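PDB 4DKW: terminase, large subunit, which drives ATP-powered packaging of viral DNA into empty capsids and cuts the genome to start and end each packaging round, the present chain being its nuclease domain. Local coordinates for residues R6-P11 / D134-G139; V28-D33 / K75-K80; A84-G89 / T176-M181. All blocks are in the same frame, centred on the assembly; numbering follows the deposited sequence.

Contact 1. Residues R6-P11 / D134-G139; sequences RIFQIP and DLMLEG
Met136, in the last turn of helix 125-137, reaches across to Ile10 and Phe8 of the loop that follows strand 5-6. Its CB rests 3.6 Å from the CD1 methyl of Ile10. CG lies anti to the carbonyl carbon (chi1 -65°) and the chain stays extended beyond it, carrying the sulfur outward from the helix. SD comes 3.7 Å from CD1 of Phe8, oblique to the ring. CE then closes over the ring face, 3.9 Å from the centroid and only 14° off the normal, a CH-pi contact offset toward the rim. Ile7 CG2 sits over the centre of the opposite face, so the Phe8 ring is clamped on both sides, and Phe154 lies nearly parallel to it. A slender, polarisable methionine suits a place among aromatic rings, for Met136 also touches Phe154 and Phe141. One residue further along the helix, Leu137 CD2 meets Ile10 CD1 at 3.7 Å, the tip of isoleucine's longer arm touching both helix residues. Just beyond, the helix ends in a Schellman motif, with Gly139 taking the positive phi. Sulfur beside the ring and methyl over its face make this a Met-aromatic contact, tying the N-terminal loop to a helix of the RNase H-like nuclease.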
loop_
_atom_site.group_PDB
_atom_site.type_symbol
_atom_site.label_atom_id
_atom_site.label_comp_id
_atom_site.label_asym_id
_atom_site.label_seq_id
_atom_site.Cartn_x
_atom_site.Cartn_y
_atom_site.Cartn_z
ATOM N N ARG A 6 -4.029 -14.935 13.708
ATOM C CA ARG A 6 -3.676 -14.176 12.519
ATOM C C ARG A 6 -4.887 -13.519 11.878
ATOM O O ARG A 6 -5.996 -14.062 11.909
ATOM C CB ARG A 6 -2.952 -15.053 11.506
ATOM C CG ARG A 6 -1.495 -15.260 11.847
ATOM C CD ARG A 6 -0.816 -16.101 10.790
ATOM N NE ARG A 6 -1.205 -15.648 9.457
ATOM C CZ ARG A 6 -0.762 -16.183 8.323
ATOM N NH1 ARG A 6 0.094 -17.199 8.347
ATOM N NH2 ARG A 6 -1.176 -15.699 7.162
ATOM N N ILE A 7 -4.657 -12.338 11.308
ATOM C CA ILE A 7 -5.703 -11.546 10.694
ATOM C C ILE A 7 -6.100 -12.136 9.342
ATOM O O ILE A 7 -7.287 -12.261 9.041
ATOM C CB ILE A 7 -5.266 -10.063 10.576
ATOM C CG1 ILE A 7 -5.405 -9.382 11.942
ATOM C CG2 ILE A 7 -6.091 -9.341 9.546
ATOM C CD1 ILE A 7 -4.779 -8.012 12.042
ATOM N N PHE A 8 -5.107 -12.515 8.542
ATOM C CA PHE A 8 -5.352 -13.162 7.252
ATOM C C PHE A 8 -5.044 -14.664 7.346
ATOM O O PHE A 8 -3.911 -15.098 7.130
ATOM C CB PHE A 8 -4.516 -12.509 6.138
ATOM C CG PHE A 8 -4.791 -11.031 5.941
ATOM C CD1 PHE A 8 -6.025 -10.592 5.471
ATOM C CD2 PHE A 8 -3.807 -10.086 6.202
ATOM C CE1 PHE A 8 -6.280 -9.244 5.290
ATOM C CE2 PHE A 8 -4.055 -8.736 6.013
ATOM C CZ PHE A 8 -5.295 -8.317 5.560
ATOM N N GLN A 9 -6.050 -15.461 7.689
ATOM C CA GLN A 9 -5.860 -16.905 7.759
ATOM C C GLN A 9 -6.102 -17.549 6.400
ATOM O O GLN A 9 -7.052 -18.310 6.201
ATOM C CB GLN A 9 -6.737 -17.528 8.841
ATOM C CG GLN A 9 -6.168 -17.326 10.229
ATOM C CD GLN A 9 -6.991 -17.986 11.307
ATOM O OE1 GLN A 9 -8.131 -18.376 11.074
ATOM N NE2 GLN A 9 -6.415 -18.111 12.500
ATOM N N ILE A 10 -5.206 -17.224 5.476
ATOM C CA ILE A 10 -5.322 -17.594 4.083
ATOM C C ILE A 10 -3.949 -18.101 3.665
ATOM O O ILE A 10 -2.933 -17.497 4.009
ATOM C CB ILE A 10 -5.759 -16.364 3.241
ATOM C CG1 ILE A 10 -7.101 -15.831 3.754
ATOM C CG2 ILE A 10 -5.853 -16.711 1.770
ATOM C CD1 ILE A 10 -7.581 -14.590 3.078
ATOM N N PRO A 11 -3.904 -19.239 2.960
ATOM C CA PRO A 11 -2.626 -19.744 2.444
ATOM C C PRO A 11 -1.971 -18.729 1.507
ATOM O O PRO A 11 -2.616 -18.310 0.545
ATOM C CB PRO A 11 -3.039 -20.998 1.659
ATOM C CG PRO A 11 -4.350 -21.404 2.255
ATOM C CD PRO A 11 -5.030 -20.137 2.651
ATOM N N ASP A 134 -11.800 -10.255 1.853
ATOM C CA ASP A 134 -12.824 -10.726 0.921
ATOM C C ASP A 134 -12.222 -10.912 -0.452
ATOM O O ASP A 134 -12.440 -11.935 -1.089
ATOM C CB ASP A 134 -13.997 -9.743 0.819
ATOM C CG ASP A 134 -14.853 -9.722 2.062
ATOM O OD1 ASP A 134 -14.732 -10.642 2.901
ATOM O OD2 ASP A 134 -15.663 -8.781 2.185
ATOM N N LEU A 135 -11.459 -9.919 -0.902
ATOM C CA LEU A 135 -10.817 -9.963 -2.218
ATOM C C LEU A 135 -9.867 -11.144 -2.309
ATOM O O LEU A 135 -9.846 -11.847 -3.314
ATOM C CB LEU A 135 -10.081 -8.658 -2.530
ATOM C CG LEU A 135 -10.934 -7.386 -2.653
ATOM C CD1 LEU A 135 -10.050 -6.145 -2.768
ATOM C CD2 LEU A 135 -11.844 -7.500 -3.857
ATOM N N MET A 136 -9.083 -11.361 -1.259
ATOM C CA MET A 136 -8.177 -12.513 -1.202
ATOM C C MET A 136 -8.921 -13.828 -1.352
ATOM O O MET A 136 -8.506 -14.692 -2.126
ATOM C CB MET A 136 -7.388 -12.534 0.110
ATOM C CG MET A 136 -6.435 -11.370 0.267
ATOM S SD MET A 136 -5.701 -11.402 1.891
ATOM C CE MET A 136 -4.725 -9.895 1.841
ATOM N N LEU A 137 -10.015 -13.968 -0.608
ATOM C CA LEU A 137 -10.806 -15.196 -0.585
ATOM C C LEU A 137 -11.496 -15.453 -1.925
ATOM O O LEU A 137 -11.639 -16.594 -2.355
ATOM C CB LEU A 137 -11.835 -15.124 0.553
ATOM C CG LEU A 137 -11.239 -15.186 1.956
ATOM C CD1 LEU A 137 -12.314 -14.878 2.984
ATOM C CD2 LEU A 137 -10.587 -16.553 2.194
ATOM N N GLU A 138 -11.906 -14.380 -2.585
ATOM C CA GLU A 138 -12.588 -14.482 -3.877
ATOM C C GLU A 138 -11.612 -14.642 -5.037
ATOM O O GLU A 138 -12.021 -14.757 -6.188
ATOM C CB GLU A 138 -13.467 -13.246 -4.108
ATOM C CG GLU A 138 -14.553 -13.084 -3.060
ATOM C CD GLU A 138 -15.409 -11.852 -3.274
ATOM O OE1 GLU A 138 -15.438 -11.340 -4.411
ATOM O OE2 GLU A 138 -16.081 -11.411 -2.313
ATOM N N GLY A 139 -10.319 -14.634 -4.737
ATOM C CA GLY A 139 -9.301 -14.745 -5.772
ATOM C C GLY A 139 -9.062 -13.439 -6.534
ATOM O O GLY A 139 -8.556 -13.444 -7.667
#

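Contact 2. Residues V28-D33 / K75-K80. With MG (magnesium ion), chain E.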
loop_
_atom_site.group_PDB
_atom_site.type_symbol
_atom_site.label_atom_id
_atom_site.label_comp_id
_atom_site.label_asym_id
_atom_site.label_seq_id
_atom_site.Cartn_x
_atom_site.Cartn_y
_atom_site.Cartn_z
ATOM N N VAL A 28 -3.265 1.959 -12.438
ATOM C CA VAL A 28 -2.053 1.929 -11.623
ATOM C C VAL A 28 -2.089 3.015 -10.554
ATOM O O VAL A 28 -2.421 4.162 -10.841
ATOM C CB VAL A 28 -0.778 2.134 -12.493
ATOM C CG1 VAL A 28 0.475 2.046 -11.632
ATOM C CG2 VAL A 28 -0.717 1.115 -13.635
ATOM N N ILE A 29 -1.760 2.646 -9.321
ATOM C CA ILE A 29 -1.653 3.612 -8.230
ATOM C C ILE A 29 -0.537 3.195 -7.276
ATOM O O ILE A 29 -0.283 2.009 -7.076
ATOM C CB ILE A 29 -3.003 3.811 -7.471
ATOM C CG1 ILE A 29 -2.931 5.026 -6.546
ATOM C CG2 ILE A 29 -3.421 2.554 -6.699
ATOM C CD1 ILE A 29 -4.206 5.320 -5.833
ATOM N N ASP A 30 0.158 4.187 -6.735
ATOM C CA ASP A 30 1.213 3.955 -5.761
ATOM C C ASP A 30 0.716 4.371 -4.392
ATOM O O ASP A 30 -0.277 5.100 -4.271
ATOM C CB ASP A 30 2.464 4.775 -6.110
ATOM C CG ASP A 30 3.399 4.048 -7.052
ATOM O OD1 ASP A 30 2.916 3.228 -7.857
ATOM O OD2 ASP A 30 4.621 4.299 -6.985
ATOM N N ALA A 31 1.413 3.915 -3.359
ATOM C CA ALA A 31 1.096 4.362 -2.017
ATOM C C ALA A 31 2.341 4.399 -1.146
ATOM O O ALA A 31 3.317 3.681 -1.399
ATOM C CB ALA A 31 0.018 3.495 -1.403
ATOM N N GLN A 32 2.286 5.235 -0.114
ATOM C CA GLN A 32 3.423 5.477 0.765
ATOM C C GLN A 32 3.020 5.309 2.227
ATOM O O GLN A 32 1.957 5.761 2.640
ATOM C CB GLN A 32 3.952 6.904 0.551
ATOM C CG GLN A 32 5.171 7.288 1.404
ATOM C CD GLN A 32 6.464 6.612 0.951
ATOM O OE1 GLN A 32 6.719 6.476 -0.248
ATOM N NE2 GLN A 32 7.286 6.195 1.911
ATOM N N ASP A 33 3.866 4.638 3.001
ATOM C CA ASP A 33 3.774 4.710 4.451
ATOM C C ASP A 33 5.045 5.400 4.900
ATOM O O ASP A 33 6.139 5.004 4.506
ATOM C CB ASP A 33 3.647 3.323 5.106
ATOM C CG ASP A 33 3.425 3.410 6.612
ATOM O OD1 ASP A 33 2.709 4.333 7.056
ATOM O OD2 ASP A 33 3.969 2.575 7.359
ATOM N N LYS A 75 11.959 5.203 -8.378
ATOM C CA LYS A 75 11.477 6.090 -9.448
ATOM C C LYS A 75 11.279 5.400 -10.793
ATOM O O LYS A 75 10.475 5.862 -11.605
ATOM C CB LYS A 75 12.369 7.323 -9.632
ATOM C CG LYS A 75 13.800 7.035 -10.038
ATOM C CD LYS A 75 14.598 8.325 -10.063
ATOM C CE LYS A 75 16.056 8.077 -10.403
ATOM N NZ LYS A 75 16.192 7.486 -11.760
ATOM N N SER A 76 11.999 4.304 -11.023
ATOM C CA SER A 76 11.872 3.557 -12.274
ATOM C C SER A 76 10.442 3.076 -12.499
ATOM O O SER A 76 9.954 3.087 -13.633
ATOM C CB SER A 76 12.861 2.380 -12.338
ATOM O OG SER A 76 12.705 1.496 -11.240
ATOM N N TRP A 77 9.770 2.666 -11.421
ATOM C CA TRP A 77 8.364 2.267 -11.509
ATOM C C TRP A 77 7.368 3.288 -10.927
ATOM O O TRP A 77 6.192 3.314 -11.321
ATOM C CB TRP A 77 8.119 0.847 -10.943
ATOM C CG TRP A 77 8.718 0.529 -9.589
ATOM C CD1 TRP A 77 9.956 -0.003 -9.344
ATOM C CD2 TRP A 77 8.093 0.687 -8.302
ATOM N NE1 TRP A 77 10.142 -0.171 -7.990
ATOM C CE2 TRP A 77 9.016 0.241 -7.329
ATOM C CE3 TRP A 77 6.848 1.166 -7.875
ATOM C CZ2 TRP A 77 8.727 0.258 -5.963
ATOM C CZ3 TRP A 77 6.567 1.180 -6.515
ATOM C CH2 TRP A 77 7.503 0.736 -5.578
ATOM N N ALA A 78 7.840 4.133 -10.012
ATOM C CA ALA A 78 6.972 5.091 -9.328
ATOM C C ALA A 78 6.738 6.377 -10.125
ATOM O O ALA A 78 5.837 7.144 -9.812
ATOM C CB ALA A 78 7.531 5.416 -7.948
ATOM N N ASN A 79 7.558 6.615 -11.145
ATOM C CA ASN A 79 7.496 7.856 -11.910
ATOM C C ASN A 79 6.115 8.135 -12.513
ATOM O O ASN A 79 5.564 7.296 -13.226
ATOM C CB ASN A 79 8.565 7.851 -13.005
ATOM C CG ASN A 79 8.773 9.212 -13.624
ATOM O OD1 ASN A 79 8.637 10.240 -12.962
ATOM N ND2 ASN A 79 9.106 9.226 -14.903
ATOM N N LYS A 80 5.575 9.313 -12.199
ATOM C CA LYS A 80 4.289 9.805 -12.716
ATOM C C LYS A 80 3.042 9.103 -12.166
ATOM O O LYS A 80 1.922 9.447 -12.540
ATOM C CB LYS A 80 4.269 9.821 -14.252
ATOM C CG LYS A 80 4.986 10.998 -14.872
ATOM C CD LYS A 80 6.087 10.536 -15.813
ATOM C CE LYS A 80 5.559 9.589 -16.881
ATOM N NZ LYS A 80 6.621 9.155 -17.839
HETATM MG MG MG E . 4.404 2.492 9.409
HETATM O O HOH W 1 3.503 4.270 9.500
HETATM O O HOH W 2 5.220 2.072 11.358
#
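Strand 28-33 passes the C-terminal end of helix 67-78, with the CA atoms of Asp30 and Ala78 the nearest pair at 6.9 Å. The strand belongs to the mixed sheet of the RNase H-like nuclease fold, and its alternation sends Asp30 to the helix. There the contact is small and close: Asp30 OD2 lies 3.3 Å from the CB of Ala78, whose short side chain lets the carboxylate approach the helix. The indole of Trp77 comes alongside, CZ3 being 3.7 Å from the same oxygen, which stands oblique to the ring. Its CG stands between the backbone N and the carbonyl carbon (chi1 48°), which swings the six-membered ring back toward the strand.

No hydrogen bond joins the two segments, yet the buried carboxylate is well satisfied by strand 40-48. His42 NE2 bonds to OD2 and Gln44 NE2 to OD1; the same Gln44 amide also reaches Trp77 O, so one glutamine links strand and helix end. His42 ND1 bonds in turn to Gln32 OE1, a pattern consistent with an imidazolium balancing the buried aspartate.

At the far end of the strand, away from the helix, Asp33 binds a magnesium ion of the nuclease site together with Asp171. The grip is through one oxygen, Asp33 OD2 at 2.1 Å from the metal. Asp33 OD1 instead accepts a 2.6 Å hydrogen bond from water 1, itself a magnesium ligand.

Contact 3. Residues A84-G89 / T176-M181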
loop_
_atom_site.group_PDB
_atom_site.type_symbol
_atom_site.label_atom_id
_atom_site.label_comp_id
_atom_site.label_asym_id
_atom_site.label_seq_id
_atom_site.Cartn_x
_atom_site.Cartn_y
_atom_site.Cartn_z
ATOM N N ALA A 84 -0.894 7.525 -2.886
ATOM C CA ALA A 84 -1.747 7.651 -1.700
ATOM C C ALA A 84 -0.857 7.658 -0.455
ATOM O O ALA A 84 0.208 7.048 -0.452
ATOM C CB ALA A 84 -2.775 6.503 -1.635
ATOM N N TRP A 85 -1.280 8.364 0.588
ATOM C CA TRP A 85 -0.460 8.512 1.784
ATOM C C TRP A 85 -1.323 8.835 3.002
ATOM O O TRP A 85 -2.414 9.390 2.859
ATOM C CB TRP A 85 0.587 9.600 1.563
ATOM C CG TRP A 85 0.027 10.854 1.011
ATOM C CD1 TRP A 85 -0.121 11.178 -0.299
ATOM C CD2 TRP A 85 -0.458 11.969 1.762
ATOM N NE1 TRP A 85 -0.679 12.438 -0.417
ATOM C CE2 TRP A 85 -0.893 12.942 0.837
ATOM C CE3 TRP A 85 -0.572 12.237 3.127
ATOM C CZ2 TRP A 85 -1.431 14.162 1.241
ATOM C CZ3 TRP A 85 -1.101 13.442 3.523
ATOM C CH2 TRP A 85 -1.524 14.392 2.583
ATOM N N PRO A 86 -0.841 8.480 4.207
ATOM C CA PRO A 86 -1.649 8.574 5.428
ATOM C C PRO A 86 -1.527 9.895 6.169
ATOM O O PRO A 86 -0.863 10.817 5.693
ATOM C CB PRO A 86 -1.016 7.511 6.313
ATOM C CG PRO A 86 0.429 7.606 5.961
ATOM C CD PRO A 86 0.444 7.804 4.469
ATOM N N HIS A 87 -2.191 9.947 7.326
ATOM C CA HIS A 87 -1.918 10.903 8.392
ATOM C C HIS A 87 -2.706 12.177 8.277
ATOM O O HIS A 87 -2.240 13.162 7.710
ATOM C CB HIS A 87 -0.434 11.222 8.473
ATOM C CG HIS A 87 0.141 11.131 9.847
ATOM N ND1 HIS A 87 -0.611 10.743 10.941
ATOM C CD2 HIS A 87 1.380 11.379 10.304
ATOM C CE1 HIS A 87 0.159 10.762 12.014
ATOM N NE2 HIS A 87 1.372 11.144 11.662
ATOM N N ASP A 88 -3.896 12.169 8.862
ATOM C CA ASP A 88 -4.630 13.418 9.047
ATOM C C ASP A 88 -4.168 14.200 10.291
ATOM O O ASP A 88 -4.984 14.581 11.136
ATOM C CB ASP A 88 -6.154 13.200 9.028
ATOM C CG ASP A 88 -6.623 12.195 10.073
ATOM O OD1 ASP A 88 -5.841 11.875 10.995
ATOM O OD2 ASP A 88 -7.773 11.723 9.973
ATOM N N GLY A 89 -2.856 14.427 10.389
ATOM C CA GLY A 89 -2.293 15.271 11.431
ATOM C C GLY A 89 -1.531 14.565 12.539
ATOM O O GLY A 89 -0.333 14.283 12.419
ATOM N N THR A 176 -0.386 -0.712 1.147
ATOM C CA THR A 176 -1.273 -1.440 0.252
ATOM C C THR A 176 -2.716 -1.029 0.484
ATOM O O THR A 176 -3.459 -0.779 -0.456
ATOM C CB THR A 176 -1.136 -2.956 0.432
ATOM O OG1 THR A 176 0.222 -3.335 0.197
ATOM C CG2 THR A 176 -2.027 -3.689 -0.557
ATOM N N ARG A 177 -3.093 -0.934 1.751
ATOM C CA ARG A 177 -4.439 -0.553 2.133
ATOM C C ARG A 177 -4.751 0.878 1.659
ATOM O O ARG A 177 -5.849 1.146 1.149
ATOM C CB ARG A 177 -4.586 -0.703 3.648
ATOM C CG ARG A 177 -5.989 -0.966 4.128
ATOM C CD ARG A 177 -6.027 -1.410 5.596
ATOM N NE ARG A 177 -4.956 -0.806 6.390
ATOM C CZ ARG A 177 -4.937 0.461 6.795
ATOM N NH1 ARG A 177 -5.937 1.276 6.484
ATOM N NH2 ARG A 177 -3.910 0.911 7.507
ATOM N N TYR A 178 -3.781 1.782 1.783
ATOM C CA TYR A 178 -3.958 3.168 1.304
ATOM C C TYR A 178 -4.174 3.262 -0.208
ATOM O O TYR A 178 -5.001 4.054 -0.673
ATOM C CB TYR A 178 -2.779 4.070 1.692
ATOM C CG TYR A 178 -2.528 4.134 3.177
ATOM C CD1 TYR A 178 -3.581 4.063 4.082
ATOM C CD2 TYR A 178 -1.235 4.252 3.677
ATOM C CE1 TYR A 178 -3.348 4.110 5.442
ATOM C CE2 TYR A 178 -0.997 4.303 5.030
ATOM C CZ TYR A 178 -2.057 4.235 5.907
ATOM O OH TYR A 178 -1.820 4.290 7.259
ATOM N N GLY A 179 -3.421 2.470 -0.965
ATOM C CA GLY A 179 -3.559 2.441 -2.409
ATOM C C GLY A 179 -4.923 1.915 -2.804
ATOM O O GLY A 179 -5.574 2.445 -3.703
ATOM N N TYR A 180 -5.357 0.863 -2.119
ATOM C CA TYR A 180 -6.676 0.295 -2.334
ATOM C C TYR A 180 -7.797 1.308 -2.023
ATOM O O TYR A 180 -8.754 1.460 -2.789
ATOM C CB TYR A 180 -6.845 -0.996 -1.518
ATOM C CG TYR A 180 -8.259 -1.529 -1.546
ATOM C CD1 TYR A 180 -8.750 -2.169 -2.669
ATOM C CD2 TYR A 180 -9.106 -1.382 -0.450
ATOM C CE1 TYR A 180 -10.046 -2.633 -2.714
ATOM C CE2 TYR A 180 -10.415 -1.862 -0.479
ATOM C CZ TYR A 180 -10.871 -2.479 -1.622
ATOM O OH TYR A 180 -12.152 -2.961 -1.699
ATOM N N MET A 181 -7.677 2.000 -0.899
ATOM C CA MET A 181 -8.685 2.978 -0.496
ATOM C C MET A 181 -8.833 4.081 -1.528
ATOM O O MET A 181 -9.943 4.547 -1.810
ATOM C CB MET A 181 -8.316 3.592 0.847
ATOM C CG MET A 181 -8.430 2.619 2.007
ATOM S SD MET A 181 -7.649 3.253 3.506
ATOM C CE MET A 181 -8.605 4.728 3.789
#
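Pro86 stands over the Tyr178 ring, the two side chains crossing at about a right angle, where the loop after strand 82-84 meets helix 171-181 of the RNase H-like nuclease fold. The pyrrolidine turns its CB-CG-CD edge down to the aromatic plane, with the backbone N behind it over the same face. It is displaced toward the CE2 side: CG is 3.7 Å and CD 3.8 Å from Tyr178 CE2. A rigid, apolar proline ring lies well against a flat phenol, and its side chain also lies about 4 Å from that of the magnesium ligand Asp33, which places the contact beside the catalytic centre. Tyr178 reaches it because CG is anti to the carbonyl carbon (chi1 -58°), which carries the ring out from the helix toward the loop and brings the side chain within about 7 Å of a magnesium ion.

Two residues before the proline, Ala84 packs on the helix itself. Its CB points at the backbone, 3.4 Å from Tyr178 O, and touches Tyr178 CB at 4.1 Å. The CA atoms of Ala84 and Gly179 approach to 5.6 Å; small residues on both sides suit such a tight passage, the strand offering a methyl and the helix no side chain at all. Tyr180 points away from this surface, its hydroxyl hydrogen-bonded to Glu131 on helix 125-137 and its ring in a cation-pi contact with Arg183, so helix 171-181 lies between the strand and helix 125-137. At the outer end of the aromatic contact, Pro86 CB rests 3.5 Å from the phenolic oxygen Tyr178 OH.

In the fold
All three contacts join their segments without a hydrogen bond between them, but their settings differ. Measured from their centres to that of the chain, contact 3 lies about 7 Å away yet is only partly buried, contact 2 is buried at about 10 Å, and contact 1, about 16 Å out, is still mostly buried, with Leu137 exposed. Contact 1 depends on sulfur, methyl and aromatic groups; contact 2 buries a carboxylate within a polar network, and contact 3 sets proline against tyrosine. Contacts 2 and 3 share the central sheet: Gln32 N to Ala84 O is a probable hydrogen bond of 2.8 Å. Helices link contacts 1 and 3, where Leu135 CD1 packs 3.5 Å from Tyr180 CE1. Contacts 1 and 2 do not touch.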